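Local coordinates for protein transcriptional regulator, putative, Mar family (Thermotoga maritima, PDB 2ETH) that probably binds DNA as a transcription regulator of the MarR family, using a winged helix-turn-helix domain in each subunit of a dimer, at the interface of chains A and B. Coordinates in Å, arbitrary orientation; residue numbers count along the deposited sequence, not the author numbering. Chains: chain A/B, transcriptional regulator, putative, Mar family.

Contact 1: the interface of chains A and B. Residues chain A 23-24, 27; chain B 51-52, 55-56, 67.
B:Phe56 turns the edge of its ring to chain A, with A:Phe23 CD2 and A:Ser24 OG both lying in its plane. The hydroxyl OG of A:Ser24 stands 3.7 Å from B:Phe56 CZ. B:Phe67 is shared between the chains: one face packs over the centre of the B:Tyr52 ring within its own subunit, while the selenium of selenomethionine A:Met27 lies in plane at its edge, SE to CE1 3.8 Å. This packing within chain B probably limits how far the B:Phe67 ring can turn. A:Phe23 is the wedge. Swung away from its own backbone N (chi1 -173°), it reaches from helix 15-30 toward helix 44-56. B:Leu55 CD1 comes over the root of the ring, 3.5 Å from A:Phe23 CG, and B:Leu51 sits on the same side, its CB 3.6 Å from A:Phe23 CE1. At the far end A:Phe23 CZ meets B:Phe67 CZ at 3.8 Å, the two side chains running nearly perpendicular. Trimming this phenylalanine to an alanine would probably leave B:Leu55, B:Leu51 and the rim of B:Phe67 facing a gap. Further along, A:Met27 bends at chi3 (91°) and points its methyl CE at B:Tyr52 CE1, 3.8 Å away. The site is an apolar seam that ties the N-terminal helix of one subunit to helices 44-56 and 61-67 of the other, and so probably helps to set the position of the DNA-binding domain in the dimer.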
# COMPACT_ATOMS: atom_id res chain seq x y z
N PHE A 23 9.48 -3.38 -2.21
CA PHE A 23 9.20 -3.24 -0.75
C PHE A 23 10.25 -2.40 0.02
O PHE A 23 9.90 -1.55 0.84
CB PHE A 23 9.07 -4.63 -0.11
CG PHE A 23 8.62 -4.59 1.32
CD1 PHE A 23 7.27 -4.53 1.63
CD2 PHE A 23 9.54 -4.63 2.36
CE1 PHE A 23 6.85 -4.49 2.96
CE2 PHE A 23 9.11 -4.59 3.69
CZ PHE A 23 7.78 -4.53 3.98
N SER A 24 11.52 -2.69 -0.25
CA SER A 24 12.64 -1.87 0.21
C SER A 24 12.50 -0.38 -0.14
O SER A 24 12.81 0.50 0.66
CB SER A 24 13.91 -2.38 -0.47
OG SER A 24 13.72 -3.74 -0.80
N MSE A 27 9.65 0.79 2.12
CA MSE A 27 10.41 0.93 3.36
C MSE A 27 11.17 2.26 3.45
O MSE A 27 11.14 2.92 4.51
CB MSE A 27 11.44 -0.21 3.51
CG MSE A 27 10.94 -1.45 4.21
SE MSE A 27 12.31 -2.89 4.21
CE MSE A 27 13.27 -2.56 5.91
N LEU B 51 5.17 -8.90 5.56
CA LEU B 51 5.94 -8.89 4.31
C LEU B 51 7.42 -8.71 4.60
O LEU B 51 8.25 -9.22 3.88
CB LEU B 51 5.45 -7.79 3.35
CG LEU B 51 4.10 -7.96 2.64
CD1 LEU B 51 3.84 -6.73 1.79
CD2 LEU B 51 4.04 -9.20 1.77
N TYR B 52 7.76 -7.98 5.65
CA TYR B 52 9.16 -7.81 6.01
C TYR B 52 9.81 -9.16 6.38
O TYR B 52 10.90 -9.51 5.89
CB TYR B 52 9.23 -6.84 7.18
CG TYR B 52 10.61 -6.56 7.72
CD1 TYR B 52 11.68 -6.31 6.88
CD2 TYR B 52 10.84 -6.51 9.08
CE1 TYR B 52 12.94 -6.03 7.36
CE2 TYR B 52 12.09 -6.23 9.58
CZ TYR B 52 13.14 -5.99 8.71
OH TYR B 52 14.39 -5.71 9.20
N LEU B 55 9.95 -11.49 3.35
CA LEU B 55 10.91 -11.05 2.33
C LEU B 55 12.36 -11.15 2.79
O LEU B 55 13.21 -11.64 2.04
CB LEU B 55 10.61 -9.61 1.87
CG LEU B 55 9.41 -9.45 0.92
CD1 LEU B 55 9.07 -7.99 0.78
CD2 LEU B 55 9.64 -10.10 -0.44
N PHE B 56 12.67 -10.64 3.98
CA PHE B 56 14.06 -10.58 4.44
C PHE B 56 14.40 -11.69 5.44
O PHE B 56 15.44 -11.64 6.11
CB PHE B 56 14.36 -9.19 4.98
CG PHE B 56 14.16 -8.12 3.95
CD1 PHE B 56 15.20 -7.75 3.11
CD2 PHE B 56 12.92 -7.53 3.77
CE1 PHE B 56 15.00 -6.77 2.12
CE2 PHE B 56 12.70 -6.54 2.79
CZ PHE B 56 13.73 -6.17 1.96
N PHE B 67 12.51 -1.61 12.20
CA PHE B 67 11.93 -1.57 10.86
C PHE B 67 10.55 -0.90 10.77
O PHE B 67 10.22 -0.21 9.81
CB PHE B 67 11.80 -3.01 10.36
CG PHE B 67 10.70 -3.21 9.37
CD1 PHE B 67 10.94 -3.05 8.02
CD2 PHE B 67 9.42 -3.54 9.80
CE1 PHE B 67 9.93 -3.23 7.11
CE2 PHE B 67 8.41 -3.72 8.89
CZ PHE B 67 8.66 -3.56 7.54

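Contact 2: the interface of chains A and B. Residues chain A 15-16, 19; chain B 51, 55, 115-116, 119.
A:Phe19, its backbone helical at phi -57° and psi -53°, follows A:Ala15 and A:Leu16 in the opening turns of helix 15-30, set against B:Ile115, B:Leu116 and B:Phe119 of helix 106-128. The phenylalanine does most of the touching. With CG anti to N (chi1 -164°), its ring runs in between the two helical elements of chain B. The branch methyl CG2 of B:Ile115 meets the ring in its plane, at the edge, 3.5 Å from A:Phe19 CE2. Farther round the rim, A:Phe19 CZ comes to 4.0 Å from B:Leu51 CD2. A:Phe19 also packs on B:Phe119: its CD2 lies over one face of that ring, shifted toward the rim, and its CB is 3.8 Å from B:Phe119 CE2. The same CE2 comes to 3.3 Å from the backbone O of A:Ala15. B:Leu116 lays CD1 against the backbone of A:Leu16, 3.8 Å from CA; its torsions are unusual, and A:Leu16 is modelled only to CB, so the detail here is less certain. In the fold, the start of the N-terminal helix of chain A lies across the long C-terminal-half helix 106-128 of chain B, with the ring of A:Phe19 reaching toward helix 44-56.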
# COMPACT_ATOMS: atom_id res chain seq x y z
N ALA A 15 9.61 -12.86 -10.12
CA ALA A 15 8.58 -12.08 -9.45
C ALA A 15 8.99 -11.57 -8.05
O ALA A 15 8.70 -10.43 -7.69
CB ALA A 15 7.28 -12.89 -9.38
N LEU A 16 9.67 -12.44 -7.28
CA LEU A 16 10.13 -12.11 -5.91
C LEU A 16 11.26 -11.07 -5.89
O LEU A 16 11.32 -10.23 -4.99
CB LEU A 16 10.60 -13.39 -5.18
N PHE A 19 9.68 -7.64 -6.39
CA PHE A 19 8.86 -7.40 -5.18
C PHE A 19 9.75 -6.91 -4.01
O PHE A 19 9.50 -5.86 -3.40
CB PHE A 19 8.13 -8.69 -4.79
CG PHE A 19 6.98 -8.52 -3.82
CD1 PHE A 19 6.98 -7.52 -2.85
CD2 PHE A 19 5.92 -9.40 -3.85
CE1 PHE A 19 5.92 -7.40 -1.95
CE2 PHE A 19 4.85 -9.28 -2.97
CZ PHE A 19 4.86 -8.27 -2.01
N LEU B 51 5.17 -8.90 5.56
CA LEU B 51 5.94 -8.89 4.31
C LEU B 51 7.42 -8.71 4.60
O LEU B 51 8.25 -9.22 3.88
CB LEU B 51 5.45 -7.79 3.35
CG LEU B 51 4.10 -7.96 2.64
CD1 LEU B 51 3.84 -6.73 1.79
CD2 LEU B 51 4.04 -9.20 1.77
N LEU B 55 9.95 -11.49 3.35
CA LEU B 55 10.91 -11.05 2.33
C LEU B 55 12.36 -11.15 2.79
O LEU B 55 13.21 -11.64 2.04
CB LEU B 55 10.61 -9.61 1.87
CG LEU B 55 9.41 -9.45 0.92
CD1 LEU B 55 9.07 -7.99 0.78
CD2 LEU B 55 9.64 -10.10 -0.44
N ILE B 115 0.40 -14.22 -2.76
CA ILE B 115 0.76 -12.83 -3.03
C ILE B 115 1.83 -12.77 -4.11
O ILE B 115 1.78 -11.93 -5.01
CB ILE B 115 1.25 -12.11 -1.77
CG1 ILE B 115 0.11 -11.98 -0.76
CG2 ILE B 115 1.82 -10.73 -2.09
CD1 ILE B 115 0.54 -11.35 0.54
N LEU B 116 2.79 -13.69 -4.02
CA LEU B 116 3.90 -13.75 -4.97
C LEU B 116 3.39 -14.08 -6.37
O LEU B 116 3.78 -13.48 -7.35
CB LEU B 116 4.92 -14.80 -4.52
CG LEU B 116 6.38 -14.44 -4.80
CD1 LEU B 116 6.53 -13.01 -5.32
CD2 LEU B 116 7.25 -14.68 -3.54
N PHE B 119 1.29 -11.39 -8.00
CA PHE B 119 2.18 -10.34 -8.47
C PHE B 119 3.02 -10.75 -9.68
O PHE B 119 3.48 -9.91 -10.40
CB PHE B 119 3.08 -9.97 -7.33
CG PHE B 119 4.05 -8.90 -7.65
CD1 PHE B 119 3.65 -7.57 -7.60
CD2 PHE B 119 5.38 -9.21 -7.92
CE1 PHE B 119 4.58 -6.55 -7.84
CE2 PHE B 119 6.31 -8.20 -8.15
CZ PHE B 119 5.92 -6.86 -8.11

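Contact 3: the interface of chains A and B. Residues chain A 55, 112, 116; chain B 15-16, 19-20.
A:Leu55 and A:Leu116 pack on B:Leu16 and B:Phe19 in an apolar helix-to-helix interface that probably helps hold the two subunits together as the dimer usual for MarR proteins. A:Leu55 uses both branches. Its CD1 touches B:Phe19 CD1 at 3.8 Å, while CD2 is 3.7 Å from B:Leu16 CD1 and also lies above one face of the B:Phe19 ring, toward the rim. A:Leu116 meets the ring at its rim, CD1 4.0 Å from B:Phe19 CD2. An alanine in place of this phenylalanine is likely to leave A:Leu55 CD1 and A:Leu116 CD1 without the ring that bridges them. B:Leu16 stretches away from its backbone N (chi1 -179°), bringing CD1 between A:Leu55 and A:Leu116, 4.1 Å from CD2 of the latter. A:Phe112 adds a looser contact, its CZ 4.2 Å from B:Leu16 CD1. B:Lys20 stretches out along A:Leu55, antiparallel to it, and brings CE 3.5 Å from the backbone O of A:Leu55. That carbonyl lies at the C-terminal end of helix 44-56, where the NZ amino group of B:Lys20, if charged, may be mildly favoured by the helix end. In the fold, helix 15-32 of chain B runs against helices 44-56 and 106-127 of chain A.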
# COMPACT_ATOMS: atom_id res chain seq x y z
N LEU A 55 -10.21 11.10 -2.33
CA LEU A 55 -9.49 11.66 -3.51
C LEU A 55 -10.40 12.03 -4.65
O LEU A 55 -10.18 13.05 -5.27
CB LEU A 55 -8.43 10.71 -4.05
CG LEU A 55 -7.16 10.65 -3.24
CD1 LEU A 55 -6.37 9.47 -3.82
CD2 LEU A 55 -6.41 11.99 -3.30
N PHE A 112 -7.83 12.99 6.14
CA PHE A 112 -7.31 13.07 4.77
C PHE A 112 -6.34 14.24 4.63
O PHE A 112 -5.33 14.11 3.96
CB PHE A 112 -8.38 13.20 3.72
CG PHE A 112 -7.83 13.27 2.34
CD1 PHE A 112 -7.02 12.24 1.84
CD2 PHE A 112 -8.10 14.36 1.52
CE1 PHE A 112 -6.45 12.32 0.55
CE2 PHE A 112 -7.58 14.46 0.26
CZ PHE A 112 -6.72 13.44 -0.22
N LEU A 116 -2.62 13.88 3.25
CA LEU A 116 -2.18 14.70 2.14
C LEU A 116 -0.95 15.51 2.54
O LEU A 116 0.01 15.59 1.80
CB LEU A 116 -3.30 15.60 1.67
CG LEU A 116 -3.02 16.47 0.46
CD1 LEU A 116 -2.24 15.68 -0.65
CD2 LEU A 116 -4.39 17.09 -0.07
N ALA B 15 0.84 18.29 -5.12
CA ALA B 15 0.95 16.97 -4.45
C ALA B 15 -0.34 16.12 -4.49
O ALA B 15 -0.28 14.91 -4.62
CB ALA B 15 1.41 17.14 -3.00
N LEU B 16 -1.49 16.76 -4.37
CA LEU B 16 -2.77 16.13 -4.62
C LEU B 16 -2.92 15.48 -6.02
O LEU B 16 -3.49 14.38 -6.15
CB LEU B 16 -3.89 17.16 -4.41
CG LEU B 16 -5.34 16.72 -4.58
CD1 LEU B 16 -5.69 15.61 -3.62
CD2 LEU B 16 -6.25 17.94 -4.43
N PHE B 19 -0.74 12.32 -6.13
CA PHE B 19 -1.50 11.37 -5.33
C PHE B 19 -2.63 10.73 -6.15
O PHE B 19 -2.73 9.52 -6.22
CB PHE B 19 -2.08 12.10 -4.13
CG PHE B 19 -2.35 11.22 -2.92
CD1 PHE B 19 -2.63 9.87 -3.03
CD2 PHE B 19 -2.36 11.78 -1.65
CE1 PHE B 19 -2.92 9.13 -1.90
CE2 PHE B 19 -2.62 11.02 -0.53
CZ PHE B 19 -2.88 9.70 -0.65
N LYS B 20 -3.48 11.57 -6.75
CA LYS B 20 -4.56 11.08 -7.60
C LYS B 20 -4.06 10.16 -8.73
O LYS B 20 -4.71 9.18 -9.04
CB LYS B 20 -5.35 12.27 -8.21
CG LYS B 20 -6.31 12.94 -7.30
CD LYS B 20 -7.17 13.87 -8.06
CE LYS B 20 -7.88 14.94 -7.19
NZ LYS B 20 -8.75 15.88 -8.00

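Contact 4: the interface of chains A and B. Residues chain A 48, 51-52, 56, 67; chain B 23, 27.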
# COMPACT_ATOMS: atom_id res chain seq x y z
N TYR A 48 -8.31 1.75 1.32
CA TYR A 48 -8.45 1.87 -0.12
C TYR A 48 -9.78 2.53 -0.48
O TYR A 48 -9.84 3.49 -1.30
CB TYR A 48 -8.32 0.44 -0.72
CG TYR A 48 -8.05 0.36 -2.20
CD1 TYR A 48 -7.24 1.30 -2.83
CD2 TYR A 48 -8.62 -0.63 -2.98
CE1 TYR A 48 -6.99 1.25 -4.21
CE2 TYR A 48 -8.36 -0.69 -4.38
CZ TYR A 48 -7.54 0.28 -4.95
OH TYR A 48 -7.29 0.27 -6.28
N LEU A 51 -9.67 6.36 0.79
CA LEU A 51 -8.93 7.23 -0.18
C LEU A 51 -9.65 7.44 -1.50
O LEU A 51 -9.67 8.55 -2.06
CB LEU A 51 -7.54 6.69 -0.44
CG LEU A 51 -6.56 6.75 0.75
CD1 LEU A 51 -5.30 5.92 0.44
CD2 LEU A 51 -6.22 8.23 1.06
N TYR A 52 -10.28 6.39 -2.00
CA TYR A 52 -11.05 6.52 -3.23
C TYR A 52 -12.06 7.63 -3.06
O TYR A 52 -12.08 8.55 -3.86
CB TYR A 52 -11.72 5.18 -3.57
CG TYR A 52 -12.56 5.20 -4.82
CD1 TYR A 52 -12.05 5.73 -6.00
CD2 TYR A 52 -13.85 4.67 -4.84
CE1 TYR A 52 -12.80 5.75 -7.17
CE2 TYR A 52 -14.60 4.68 -6.00
CZ TYR A 52 -14.05 5.24 -7.18
OH TYR A 52 -14.75 5.33 -8.37
N PHE A 56 -11.42 11.21 -4.90
CA PHE A 56 -12.29 11.39 -6.06
C PHE A 56 -13.74 11.74 -5.77
O PHE A 56 -14.59 11.76 -6.68
CB PHE A 56 -12.18 10.14 -6.92
CG PHE A 56 -10.83 9.98 -7.55
CD1 PHE A 56 -10.44 10.84 -8.59
CD2 PHE A 56 -9.93 9.03 -7.08
CE1 PHE A 56 -9.18 10.74 -9.16
CE2 PHE A 56 -8.65 8.88 -7.67
CZ PHE A 56 -8.26 9.72 -8.69
N PHE A 67 -15.30 -0.53 -8.18
CA PHE A 67 -13.91 -0.15 -7.89
C PHE A 67 -13.16 -1.16 -7.02
O PHE A 67 -11.96 -1.37 -7.19
CB PHE A 67 -13.88 1.20 -7.17
CG PHE A 67 -12.69 1.39 -6.27
CD1 PHE A 67 -11.53 1.93 -6.77
CD2 PHE A 67 -12.73 1.00 -4.93
CE1 PHE A 67 -10.43 2.10 -5.96
CE2 PHE A 67 -11.63 1.17 -4.11
CZ PHE A 67 -10.48 1.72 -4.62
N PHE B 23 -2.74 6.77 -7.30
CA PHE B 23 -3.90 5.99 -6.88
C PHE B 23 -4.69 5.39 -8.03
O PHE B 23 -5.19 4.30 -7.92
CB PHE B 23 -4.84 6.86 -6.02
CG PHE B 23 -5.88 6.07 -5.31
CD1 PHE B 23 -5.59 5.43 -4.14
CD2 PHE B 23 -7.16 5.94 -5.82
CE1 PHE B 23 -6.54 4.68 -3.50
CE2 PHE B 23 -8.10 5.19 -5.18
CZ PHE B 23 -7.79 4.57 -4.03
N MSE B 27 -5.11 1.57 -8.72
CA MSE B 27 -6.42 1.11 -9.17
C MSE B 27 -6.30 0.18 -10.33
O MSE B 27 -7.02 -0.82 -10.35
CB MSE B 27 -7.35 2.28 -9.58
CG MSE B 27 -8.18 2.91 -8.44
SE MSE B 27 -9.22 4.56 -8.89
CE MSE B 27 -10.81 3.78 -9.69
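Selenomethionine B:Met27 reaches from helix 15-32 into a cluster of aromatic rings on chain A. Its CB is 3.9 Å from the phenol OH of A:Tyr48. The next atom, CG, comes in the plane of A:Phe67 at its edge, 3.4 Å from CE1, and thus presses on the rim of that ring. SE follows, 4.0 Å from A:Phe67 CE1 and somewhat off the ring plane. A bend at chi3 (83°) then carries the methyl CE to A:Phe67 CD1 and to A:Tyr52 CE1, the latter 3.8 Å away. Within chain A, A:Tyr52 CG lies over the centre of one face of A:Phe67, which probably limits how that ring can turn. One turn earlier in the helix, B:Phe23 (chi1 -167°) pushes its outer end among A:Tyr48, A:Tyr52 and A:Phe67. Its CZ meets A:Tyr48 CE1 at 3.4 Å, the two side chains set at a slant, whereas it runs nearly perpendicular to A:Tyr52, whose CA is 3.8 Å from B:Phe23 CE2. On the other flank A:Phe56 offers its edge, with B:Phe23 CD2 in its plane. A:Leu51 CB packs on B:Phe23 CE1, 3.8 Å away. The rings thus fit the N-terminal helix of chain B against helices 44-56 and 61-67 of chain A, probably coupling the dimer core to the helix-turn-helix that begins at A:Phe67's helix.

The four contacts are patches in the two halves of one two-fold symmetric interface. Contact 1 and contact 2 lie about 10 Å apart between the centres of their C-alpha atoms and share B:Leu51 and B:Leu55; contact 3 and contact 4 are likewise about 10 Å apart. Contact 1 and contact 4 are counterparts with the chains exchanged, about 24 Å apart, as are contact 2 and contact 3 in large part, at about 27 Å. In each half, successive turns of one subunit's N-terminal helix pack on the partner, so dimer assembly and the placement of both DNA-binding domains are probably linked.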